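Local atomic coordinates of dihydroneopterin triphosphate diphosphatase (Escherichia coli, PDB entry 2O1C), a protein that probably hydrolyses dihydroneopterin triphosphate to the monophosphate and pyrophosphate in folate biosynthesis, and can also cleave nucleoside triphosphates, preferring dATP, with magnesium as cofactor. Residues L13-A18 against W36-G41; V24-R29 against K122-P127; Q28-P33 against F115-A120. One frame throughout, in Å; residues are numbered along the deposited sequence.

Contact 1 (L13-A18 against W36-G41); sequences LVVIYA and WQSVTG. With PPV (pyrophosphate), chain G.
Leu13-Ala18 and Val39-Gly41 run antiparallel, their segment axes 170° apart, with Val14 and Val39 forming a hydrogen-bonded pair and Leu13 and Thr40 the adjoining non-hydrogen-bonded one. The two bonds of the valine pair are unequal: Val14 N reaches Val39 O at 2.8 Å and nearly straight, whereas Val39 N to Val14 O spans 3.3 Å and is bent at the hydrogen to 141°. The ladder is interrupted at Ser38: Ser38 CB lies 3.3 Å from Val14 O, and a water takes over, accepting from Ser38 OG and donating to Ile16 O, so that the buried hydroxyl and carbonyl are joined indirectly. On the face shared by Val14 and Val39, Ile16 CD1 meets the Val39 CG2 methyl at 3.7 Å, on the side packed against helix 49-61. On the opposite face Leu13, its CG anti to the backbone N (chi1 168°), extends CD1 to within 3.6 Å of Thr40 CG2. The other branch of Thr40 is polar: OG1 sits between the backbone N and the carbonyl carbon, accepts from Gln37 NE2 and donates to pyrophosphate O32 at 2.7 Å. One threonine thus packs on Leu13 with its methyl and binds pyrophosphate with its hydroxyl. This is the central sheet of the Nudix fold, at the point where strand 36-42 enters the Nudix box.

Contact 2 (V24-R29 against K122-P127); sequences VLMLQR and KWLDAP. With PPV (pyrophosphate), chain G.
Leu25 lies over one face of the Trp123 indole, its CG 3.9 Å from the centroid of the six-membered ring and 16° off the ring normal, a CH-pi contact displaced toward the rim of the bicyclic system. With Trp123 CG anti to its carbonyl carbon (chi1 -74°), the ring folds back across the neighbouring strand, and CZ3 also meets Leu25 CB at 3.8 Å. The indole NE1 turns to another partner, the carbonyl oxygen of Arg111. Leu25 and Trp123 form a non-hydrogen-bonded antiparallel pair, flanked by two hydrogen-bonded pairs. In one, Val24 N donates to Leu124 O at 2.7 Å and Leu124 N returns a bond to Val24 O; in the other, Met26 N approaches Lys122 O almost in line with its carbonyl bond at 2.8 Å, while Lys122 N meets Met26 O in the carbonyl plane. All four bonds are close to straight, although the segment axes diverge strongly from antiparallel, at 132°.

On the face of Val24, Met26 and Leu124, which Lys122 also shares, the contacts are apolar. Val24 CG2 touches Ala126 CB at 3.7 Å, and Met26 CG lies more loosely against Leu124 CD1. Asp125, at the N-cap of helix 126-132, binds Ala128 N through OD1, so the edge strand passes directly into a capped helix. Strand 23-28 lies in the sheet between strand 36-42 and the outermost strand 121-125, with Val24 and Met26 resting on Ala129 of helix 126-132 and Val24 and Ala126 packing against Val146 of helix 136-147.

Contact 3 (Q28-P33 against F115-A120); sequences QRRDDP and FTEHLA. With PPV (pyrophosphate), chain G; SO4 (sulfate ion), chain E.
At the rim of the Nudix active site, the loop after strand 23-28, which carries Arg29, packs against the loop holding Glu117, which probably binds magnesium. Two backbone bonds join them: Gln28 N donates to Ala120 O, and Leu119 N to Gln28 O at 2.7 Å. His118 turns the edge of its ring toward that same Gln28 oxygen, and its NE2 is bonded to Gln37. The Arg29 guanidinium stands nearly perpendicular to the imidazole, their planes 88° apart. Bent at chi3 (65°), the Arg29 chain presents NE and NH2 side-on to Asp31, one nitrogen to each carboxylate oxygen, while NH2 also donates to pyrophosphate O22 at 2.9 Å and NH1 to O32. Replacing Arg29 with a leucine would probably leave the Asp31 carboxylate without its ion-pair mate and the pyrophosphate without two donors, weakening anion binding here. Arg30 lies along the Glu117 backbone, its CD 3.3 Å from Glu117 O and one guanidinium face over Glu117 CB, while NE and NH2 make weak bonds to a sulfate oxygen. Leu119 packs along the 28-33 loop, with CD1 3.4 Å from Arg29 O and also near Pro33 CB. Gln28 lies across Leu119; its extended chain brings OE1 to 3.5 Å from the CB atoms of Leu119 and Ala120, and NE2 bonds Pro33 O, which lies in the amide plane of Gln28.

Overall arrangement
Contacts 1 and 2 lie in one sheet, and contact 3 joins loops at its end beside the pyrophosphate. The centres of contacts 1 and 2 are about 8 Å apart, and their neighbouring strands 36-42 and 23-28 are linked by Leu27 N to Gln37 O at 2.8 Å; Leu25 N bonds Ile16 O beside them. Contact 3 continues contact 2 through the shared Gln28 and Arg29, its centre about 13 Å from each of the others. Gln37 OE1 ties contact 1 to contact 3, receiving both His118 NE2 (2.8 Å) and Arg29 NH1 (3.0 Å). Pyrophosphate, a product of the probable reaction, is bonded by both Thr40 and Arg29, with Lys7 and Ser42 also bonded to it.

Contact 1 (L13-A18 against W36-G41)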
loop_
_atom_site.group_PDB
_atom_site.type_symbol
_atom_site.label_atom_id
_atom_site.label_comp_id
_atom_site.label_asym_id
_atom_site.label_seq_id
_atom_site.Cartn_x
_atom_site.Cartn_y
_atom_site.Cartn_z
ATOM N N LEU A 13 3.315 -1.516 -3.328
ATOM C CA LEU A 13 3.084 -0.833 -2.073
ATOM C C LEU A 13 3.288 0.655 -2.356
ATOM O O LEU A 13 4.303 1.054 -2.939
ATOM C CB LEU A 13 4.092 -1.303 -1.015
ATOM C CG LEU A 13 4.179 -0.479 0.282
ATOM C CD1 LEU A 13 3.008 -0.799 1.171
ATOM C CD2 LEU A 13 5.508 -0.722 0.994
ATOM N N VAL A 14 2.313 1.468 -1.980
ATOM C CA VAL A 14 2.498 2.919 -2.097
ATOM C C VAL A 14 2.390 3.536 -0.709
ATOM O O VAL A 14 1.299 3.589 -0.128
ATOM C CB VAL A 14 1.482 3.564 -3.050
ATOM C CG1 VAL A 14 1.825 5.056 -3.244
ATOM C CG2 VAL A 14 1.443 2.827 -4.400
ATOM N N VAL A 15 3.527 4.014 -0.198
ATOM C CA VAL A 15 3.559 4.720 1.073
ATOM C C VAL A 15 3.135 6.163 0.836
ATOM O O VAL A 15 3.889 6.973 0.302
ATOM C CB VAL A 15 4.947 4.672 1.754
ATOM C CG1 VAL A 15 4.932 5.481 3.052
ATOM C CG2 VAL A 15 5.352 3.234 2.042
ATOM N N ILE A 16 1.905 6.456 1.238
ATOM C CA ILE A 16 1.356 7.808 1.168
ATOM C C ILE A 16 1.649 8.550 2.456
ATOM O O ILE A 16 1.351 8.059 3.557
ATOM C CB ILE A 16 -0.169 7.781 0.908
ATOM C CG1 ILE A 16 -0.459 7.050 -0.409
ATOM C CG2 ILE A 16 -0.763 9.216 0.920
ATOM C CD1 ILE A 16 -1.937 6.737 -0.651
ATOM N N TYR A 17 2.244 9.728 2.313
ATOM C CA TYR A 17 2.461 10.607 3.463
ATOM C C TYR A 17 2.228 12.081 3.114
ATOM O O TYR A 17 2.060 12.436 1.942
ATOM C CB TYR A 17 3.856 10.368 4.048
ATOM C CG TYR A 17 4.995 10.823 3.165
ATOM C CD1 TYR A 17 5.494 10.003 2.155
ATOM C CD2 TYR A 17 5.576 12.080 3.343
ATOM C CE1 TYR A 17 6.549 10.419 1.344
ATOM C CE2 TYR A 17 6.621 12.503 2.544
ATOM C CZ TYR A 17 7.103 11.674 1.546
ATOM O OH TYR A 17 8.144 12.117 0.754
ATOM N N ALA A 18 2.188 12.926 4.145
ATOM C CA ALA A 18 2.058 14.363 3.971
ATOM C C ALA A 18 3.424 15.041 4.088
ATOM O O ALA A 18 4.126 14.888 5.098
ATOM C CB ALA A 18 1.089 14.926 4.986
ATOM N N TRP A 36 -3.197 -2.686 9.793
ATOM C CA TRP A 36 -3.185 -1.340 9.231
ATOM C C TRP A 36 -1.987 -1.215 8.303
ATOM O O TRP A 36 -0.927 -1.742 8.596
ATOM C CB TRP A 36 -3.081 -0.284 10.333
ATOM C CG TRP A 36 -4.288 -0.228 11.238
ATOM C CD1 TRP A 36 -4.640 -1.125 12.200
ATOM C CD2 TRP A 36 -5.277 0.809 11.271
ATOM N NE1 TRP A 36 -5.806 -0.721 12.824
ATOM C CE2 TRP A 36 -6.219 0.459 12.263
ATOM C CE3 TRP A 36 -5.471 1.986 10.536
ATOM C CZ2 TRP A 36 -7.329 1.255 12.558
ATOM C CZ3 TRP A 36 -6.582 2.783 10.835
ATOM C CH2 TRP A 36 -7.496 2.406 11.827
ATOM N N GLN A 37 -2.154 -0.482 7.209
ATOM C CA GLN A 37 -1.166 -0.479 6.135
ATOM C C GLN A 37 -1.284 0.753 5.252
ATOM O O GLN A 37 -2.311 1.440 5.231
ATOM C CB GLN A 37 -1.379 -1.723 5.244
ATOM C CG GLN A 37 -2.820 -1.810 4.694
ATOM C CD GLN A 37 -2.959 -2.664 3.444
ATOM O OE1 GLN A 37 -4.028 -2.698 2.824
ATOM N NE2 GLN A 37 -1.887 -3.368 3.070
ATOM N N SER A 38 -0.224 0.991 4.491
ATOM C CA SER A 38 -0.262 1.849 3.314
ATOM C C SER A 38 -1.048 1.128 2.205
ATOM O O SER A 38 -1.588 0.038 2.408
ATOM C CB SER A 38 1.173 2.160 2.859
ATOM O OG SER A 38 1.961 2.725 3.917
ATOM N N VAL A 39 -1.123 1.740 1.033
ATOM C CA VAL A 39 -1.862 1.164 -0.092
ATOM C C VAL A 39 -1.094 -0.021 -0.697
ATOM O O VAL A 39 0.100 0.068 -0.979
ATOM C CB VAL A 39 -2.154 2.253 -1.148
ATOM C CG1 VAL A 39 -2.574 1.664 -2.502
ATOM C CG2 VAL A 39 -3.200 3.227 -0.617
ATOM N N THR A 40 -1.780 -1.146 -0.856
ATOM C CA THR A 40 -1.193 -2.295 -1.552
ATOM C C THR A 40 -2.145 -2.867 -2.603
ATOM O O THR A 40 -3.362 -2.654 -2.550
ATOM C CB THR A 40 -0.823 -3.450 -0.584
ATOM O OG1 THR A 40 -1.996 -3.908 0.110
ATOM C CG2 THR A 40 0.235 -3.041 0.409
ATOM N N GLY A 41 -1.590 -3.615 -3.552
ATOM C CA GLY A 41 -2.435 -4.375 -4.470
ATOM C C GLY A 41 -1.644 -5.169 -5.490
ATOM O O GLY A 41 -0.444 -4.970 -5.640
HETATM O O11 PPV G . -6.179 -8.068 -4.434
HETATM P P1 PPV G . -4.845 -7.373 -4.315
HETATM O O21 PPV G . -3.642 -8.286 -4.309
HETATM O O31 PPV G . -4.777 -6.234 -5.304
HETATM O OPP PPV G . -4.895 -6.680 -2.833
HETATM P P2 PPV G . -3.869 -6.783 -1.565
HETATM O O12 PPV G . -2.492 -7.097 -2.092
HETATM O O22 PPV G . -4.403 -7.828 -0.633
HETATM O O32 PPV G . -3.983 -5.414 -0.950
HETATM O O HOH W 1 0.806 5.287 3.648
#

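Contact 2 (V24-R29 against K122-P127)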
loop_
_atom_site.group_PDB
_atom_site.type_symbol
_atom_site.label_atom_id
_atom_site.label_comp_id
_atom_site.label_asym_id
_atom_site.label_seq_id
_atom_site.Cartn_x
_atom_site.Cartn_y
_atom_site.Cartn_z
ATOM N N VAL A 24 2.021 9.686 8.107
ATOM C CA VAL A 24 1.795 8.589 7.160
ATOM C C VAL A 24 0.331 8.166 7.229
ATOM O O VAL A 24 -0.253 8.043 8.319
ATOM C CB VAL A 24 2.712 7.395 7.483
ATOM C CG1 VAL A 24 2.466 6.208 6.524
ATOM C CG2 VAL A 24 4.198 7.833 7.446
ATOM N N LEU A 25 -0.247 7.967 6.047
ATOM C CA LEU A 25 -1.630 7.550 5.899
ATOM C C LEU A 25 -1.750 6.042 6.138
ATOM O O LEU A 25 -1.282 5.260 5.336
ATOM C CB LEU A 25 -2.121 7.873 4.480
ATOM C CG LEU A 25 -3.597 8.230 4.205
ATOM C CD1 LEU A 25 -4.038 7.737 2.827
ATOM C CD2 LEU A 25 -4.604 7.827 5.276
ATOM N N MET A 26 -2.381 5.654 7.242
ATOM C CA MET A 26 -2.549 4.235 7.563
ATOM C C MET A 26 -4.016 3.819 7.447
ATOM O O MET A 26 -4.920 4.550 7.861
ATOM C CB MET A 26 -1.948 3.914 8.935
ATOM C CG MET A 26 -0.423 4.187 8.993
ATOM S SD MET A 26 0.514 3.253 7.757
ATOM C CE MET A 26 0.520 1.640 8.549
ATOM N N LEU A 27 -4.234 2.655 6.839
ATOM C CA LEU A 27 -5.561 2.208 6.448
ATOM C C LEU A 27 -5.837 0.831 7.039
ATOM O O LEU A 27 -5.008 -0.089 6.914
ATOM C CB LEU A 27 -5.656 2.137 4.915
ATOM C CG LEU A 27 -5.377 3.419 4.123
ATOM C CD1 LEU A 27 -4.897 3.100 2.720
ATOM C CD2 LEU A 27 -6.618 4.297 4.080
ATOM N N GLN A 28 -7.018 0.692 7.632
ATOM C CA GLN A 28 -7.438 -0.521 8.321
ATOM C C GLN A 28 -8.084 -1.520 7.354
ATOM O O GLN A 28 -9.128 -1.258 6.755
ATOM C CB GLN A 28 -8.381 -0.187 9.488
ATOM C CG GLN A 28 -8.730 -1.395 10.380
ATOM C CD GLN A 28 -9.806 -1.106 11.428
ATOM O OE1 GLN A 28 -10.609 -0.185 11.295
ATOM N NE2 GLN A 28 -9.832 -1.920 12.464
ATOM N N ARG A 29 -7.447 -2.676 7.203
ATOM C CA ARG A 29 -7.952 -3.706 6.283
ATOM C C ARG A 29 -9.289 -4.300 6.721
ATOM O O ARG A 29 -9.601 -4.340 7.902
ATOM C CB ARG A 29 -6.910 -4.816 6.067
ATOM C CG ARG A 29 -5.680 -4.356 5.308
ATOM C CD ARG A 29 -4.699 -5.489 5.024
ATOM N NE ARG A 29 -5.235 -6.513 4.120
ATOM C CZ ARG A 29 -5.012 -6.560 2.802
ATOM N NH1 ARG A 29 -4.280 -5.631 2.192
ATOM N NH2 ARG A 29 -5.527 -7.548 2.076
ATOM N N LYS A 122 -6.118 6.554 9.519
ATOM C CA LYS A 122 -5.480 7.419 10.504
ATOM C C LYS A 122 -4.260 8.062 9.865
ATOM O O LYS A 122 -3.563 7.425 9.076
ATOM C CB LYS A 122 -5.052 6.605 11.733
ATOM C CG LYS A 122 -6.182 6.235 12.663
ATOM C CD LYS A 122 -5.652 5.635 13.962
ATOM C CE LYS A 122 -6.774 5.415 14.965
ATOM N NZ LYS A 122 -7.558 4.176 14.691
ATOM N N TRP A 123 -4.017 9.329 10.202
ATOM C CA TRP A 123 -2.750 9.986 9.906
ATOM C C TRP A 123 -1.874 9.858 11.152
ATOM O O TRP A 123 -2.251 10.315 12.235
ATOM C CB TRP A 123 -2.964 11.459 9.554
ATOM C CG TRP A 123 -3.550 11.704 8.178
ATOM C CD1 TRP A 123 -4.849 12.018 7.886
ATOM C CD2 TRP A 123 -2.855 11.674 6.916
ATOM N NE1 TRP A 123 -5.006 12.181 6.534
ATOM C CE2 TRP A 123 -3.804 11.969 5.912
ATOM C CE3 TRP A 123 -1.530 11.417 6.541
ATOM C CZ2 TRP A 123 -3.469 12.022 4.557
ATOM C CZ3 TRP A 123 -1.192 11.477 5.192
ATOM C CH2 TRP A 123 -2.165 11.778 4.216
ATOM N N LEU A 124 -0.721 9.213 11.012
ATOM C CA LEU A 124 0.135 8.967 12.170
ATOM C C LEU A 124 1.561 9.421 11.924
ATOM O O LEU A 124 2.061 9.296 10.801
ATOM C CB LEU A 124 0.135 7.472 12.507
ATOM C CG LEU A 124 -1.188 6.820 12.932
ATOM C CD1 LEU A 124 -1.009 5.318 13.030
ATOM C CD2 LEU A 124 -1.725 7.393 14.236
ATOM N N ASP A 125 2.237 9.915 12.967
ATOM C CA ASP A 125 3.679 10.140 12.841
ATOM C C ASP A 125 4.352 8.852 12.316
ATOM O O ASP A 125 3.888 7.743 12.604
ATOM C CB ASP A 125 4.316 10.710 14.123
ATOM C CG ASP A 125 4.397 9.709 15.269
ATOM O OD1 ASP A 125 5.181 8.753 15.175
ATOM O OD2 ASP A 125 3.739 9.934 16.307
ATOM N N ALA A 126 5.410 9.002 11.527
ATOM C CA ALA A 126 5.969 7.855 10.806
ATOM C C ALA A 126 6.448 6.710 11.710
ATOM O O ALA A 126 6.167 5.550 11.387
ATOM C CB ALA A 126 7.052 8.280 9.822
ATOM N N PRO A 127 7.168 7.011 12.818
ATOM C CA PRO A 127 7.498 5.927 13.753
ATOM C C PRO A 127 6.279 5.174 14.287
ATOM O O PRO A 127 6.328 3.945 14.377
ATOM C CB PRO A 127 8.234 6.642 14.891
ATOM C CG PRO A 127 8.812 7.875 14.253
ATOM C CD PRO A 127 7.758 8.299 13.255
HETATM O O11 PPV G . -6.179 -8.068 -4.434
HETATM P P1 PPV G . -4.845 -7.373 -4.315
HETATM O O21 PPV G . -3.642 -8.286 -4.309
HETATM O O31 PPV G . -4.777 -6.234 -5.304
HETATM O OPP PPV G . -4.895 -6.680 -2.833
HETATM P P2 PPV G . -3.869 -6.783 -1.565
HETATM O O12 PPV G . -2.492 -7.097 -2.092
HETATM O O22 PPV G . -4.403 -7.828 -0.633
HETATM O O32 PPV G . -3.983 -5.414 -0.950
#

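Contact 3 (Q28-P33 against F115-A120)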
loop_
_atom_site.group_PDB
_atom_site.type_symbol
_atom_site.label_atom_id
_atom_site.label_comp_id
_atom_site.label_asym_id
_atom_site.label_seq_id
_atom_site.Cartn_x
_atom_site.Cartn_y
_atom_site.Cartn_z
ATOM N N GLN A 28 -7.018 0.692 7.632
ATOM C CA GLN A 28 -7.438 -0.521 8.321
ATOM C C GLN A 28 -8.084 -1.520 7.354
ATOM O O GLN A 28 -9.128 -1.258 6.755
ATOM C CB GLN A 28 -8.381 -0.187 9.488
ATOM C CG GLN A 28 -8.730 -1.395 10.380
ATOM C CD GLN A 28 -9.806 -1.106 11.428
ATOM O OE1 GLN A 28 -10.609 -0.185 11.295
ATOM N NE2 GLN A 28 -9.832 -1.920 12.464
ATOM N N ARG A 29 -7.447 -2.676 7.203
ATOM C CA ARG A 29 -7.952 -3.706 6.283
ATOM C C ARG A 29 -9.289 -4.300 6.721
ATOM O O ARG A 29 -9.601 -4.340 7.902
ATOM C CB ARG A 29 -6.910 -4.816 6.067
ATOM C CG ARG A 29 -5.680 -4.356 5.308
ATOM C CD ARG A 29 -4.699 -5.489 5.024
ATOM N NE ARG A 29 -5.235 -6.513 4.120
ATOM C CZ ARG A 29 -5.012 -6.560 2.802
ATOM N NH1 ARG A 29 -4.280 -5.631 2.192
ATOM N NH2 ARG A 29 -5.527 -7.548 2.076
ATOM N N ARG A 30 -10.066 -4.754 5.742
ATOM C CA ARG A 30 -11.389 -5.318 5.999
ATOM C C ARG A 30 -11.352 -6.843 6.151
ATOM O O ARG A 30 -12.295 -7.409 6.679
ATOM C CB ARG A 30 -12.376 -4.907 4.909
ATOM C CG ARG A 30 -12.178 -5.625 3.585
ATOM C CD ARG A 30 -13.259 -5.260 2.582
ATOM N NE ARG A 30 -12.844 -5.628 1.231
ATOM C CZ ARG A 30 -13.230 -4.999 0.124
ATOM N NH1 ARG A 30 -14.057 -3.961 0.190
ATOM N NH2 ARG A 30 -12.778 -5.411 -1.054
ATOM N N ASP A 31 -10.266 -7.476 5.692
ATOM C CA ASP A 31 -10.058 -8.920 5.857
ATOM C C ASP A 31 -9.426 -9.263 7.210
ATOM O O ASP A 31 -9.858 -10.197 7.886
ATOM C CB ASP A 31 -9.295 -9.550 4.673
ATOM C CG ASP A 31 -7.959 -8.874 4.359
ATOM O OD1 ASP A 31 -7.522 -7.925 5.056
ATOM O OD2 ASP A 31 -7.329 -9.303 3.370
ATOM N N ASP A 32 -8.430 -8.465 7.601
ATOM C CA ASP A 32 -7.778 -8.539 8.904
ATOM C C ASP A 32 -7.830 -7.136 9.532
ATOM O O ASP A 32 -6.942 -6.319 9.287
ATOM C CB ASP A 32 -6.320 -8.995 8.721
ATOM C CG ASP A 32 -5.539 -9.088 10.030
ATOM O OD1 ASP A 32 -6.026 -8.626 11.084
ATOM O OD2 ASP A 32 -4.393 -9.599 9.985
ATOM N N PRO A 33 -8.883 -6.844 10.326
ATOM C CA PRO A 33 -9.037 -5.522 10.962
ATOM C C PRO A 33 -7.907 -5.098 11.903
ATOM O O PRO A 33 -7.846 -3.926 12.297
ATOM C CB PRO A 33 -10.360 -5.661 11.736
ATOM C CG PRO A 33 -11.095 -6.763 11.029
ATOM C CD PRO A 33 -10.033 -7.721 10.622
ATOM N N PHE A 115 -12.082 6.529 1.541
ATOM C CA PHE A 115 -11.613 5.162 1.396
ATOM C C PHE A 115 -12.775 4.272 0.984
ATOM O O PHE A 115 -13.929 4.514 1.352
ATOM C CB PHE A 115 -10.955 4.669 2.694
ATOM C CG PHE A 115 -11.829 4.801 3.912
ATOM C CD1 PHE A 115 -11.898 6.004 4.615
ATOM C CD2 PHE A 115 -12.584 3.722 4.358
ATOM C CE1 PHE A 115 -12.711 6.128 5.748
ATOM C CE2 PHE A 115 -13.397 3.834 5.493
ATOM C CZ PHE A 115 -13.461 5.046 6.187
ATOM N N THR A 116 -12.466 3.242 0.209
ATOM C CA THR A 116 -13.507 2.440 -0.425
ATOM C C THR A 116 -13.454 0.979 -0.007
ATOM O O THR A 116 -14.476 0.295 0.020
ATOM C CB THR A 116 -13.412 2.526 -1.966
ATOM O OG1 THR A 116 -12.150 1.999 -2.398
ATOM C CG2 THR A 116 -13.538 3.974 -2.432
ATOM N N GLU A 117 -12.260 0.507 0.327
ATOM C CA GLU A 117 -12.032 -0.915 0.549
ATOM C C GLU A 117 -11.595 -1.212 1.980
ATOM O O GLU A 117 -11.677 -2.355 2.432
ATOM C CB GLU A 117 -11.003 -1.446 -0.460
ATOM C CG GLU A 117 -11.392 -1.214 -1.933
ATOM C CD GLU A 117 -10.353 -1.710 -2.934
ATOM O OE1 GLU A 117 -9.361 -2.353 -2.535
ATOM O OE2 GLU A 117 -10.537 -1.468 -4.143
ATOM N N HIS A 118 -11.130 -0.187 2.689
ATOM C CA HIS A 118 -10.692 -0.339 4.068
ATOM C C HIS A 118 -11.808 0.047 5.041
ATOM O O HIS A 118 -12.875 0.517 4.629
ATOM C CB HIS A 118 -9.413 0.490 4.311
ATOM C CG HIS A 118 -8.202 -0.059 3.619
ATOM N ND1 HIS A 118 -7.920 0.192 2.292
ATOM C CD2 HIS A 118 -7.222 -0.882 4.062
ATOM C CE1 HIS A 118 -6.799 -0.425 1.957
ATOM N NE2 HIS A 118 -6.353 -1.078 3.017
ATOM N N LEU A 119 -11.561 -0.151 6.331
ATOM C CA LEU A 119 -12.564 0.121 7.350
ATOM C C LEU A 119 -12.459 1.527 7.945
ATOM O O LEU A 119 -13.433 2.078 8.490
ATOM C CB LEU A 119 -12.445 -0.919 8.451
ATOM C CG LEU A 119 -12.703 -2.377 8.050
ATOM C CD1 LEU A 119 -12.491 -3.258 9.263
ATOM C CD2 LEU A 119 -14.115 -2.595 7.479
ATOM N N ALA A 120 -11.269 2.102 7.831
ATOM C CA ALA A 120 -10.913 3.316 8.552
ATOM C C ALA A 120 -9.548 3.792 8.098
ATOM O O ALA A 120 -8.802 3.047 7.465
ATOM C CB ALA A 120 -10.879 3.049 10.046
HETATM O O11 PPV G . -6.179 -8.068 -4.434
HETATM P P1 PPV G . -4.845 -7.373 -4.315
HETATM O O21 PPV G . -3.642 -8.286 -4.309
HETATM O O31 PPV G . -4.777 -6.234 -5.304
HETATM O OPP PPV G . -4.895 -6.680 -2.833
HETATM P P2 PPV G . -3.869 -6.783 -1.565
HETATM O O12 PPV G . -2.492 -7.097 -2.092
HETATM O O22 PPV G . -4.403 -7.828 -0.633
HETATM O O32 PPV G . -3.983 -5.414 -0.950
HETATM S S SO4 E . -10.680 -9.013 -1.154
HETATM O O1 SO4 E . -11.643 -8.445 -0.215
HETATM O O2 SO4 E . -9.372 -9.085 -0.509
HETATM O O3 SO4 E . -11.110 -10.356 -1.529
HETATM O O4 SO4 E . -10.607 -8.175 -2.348
#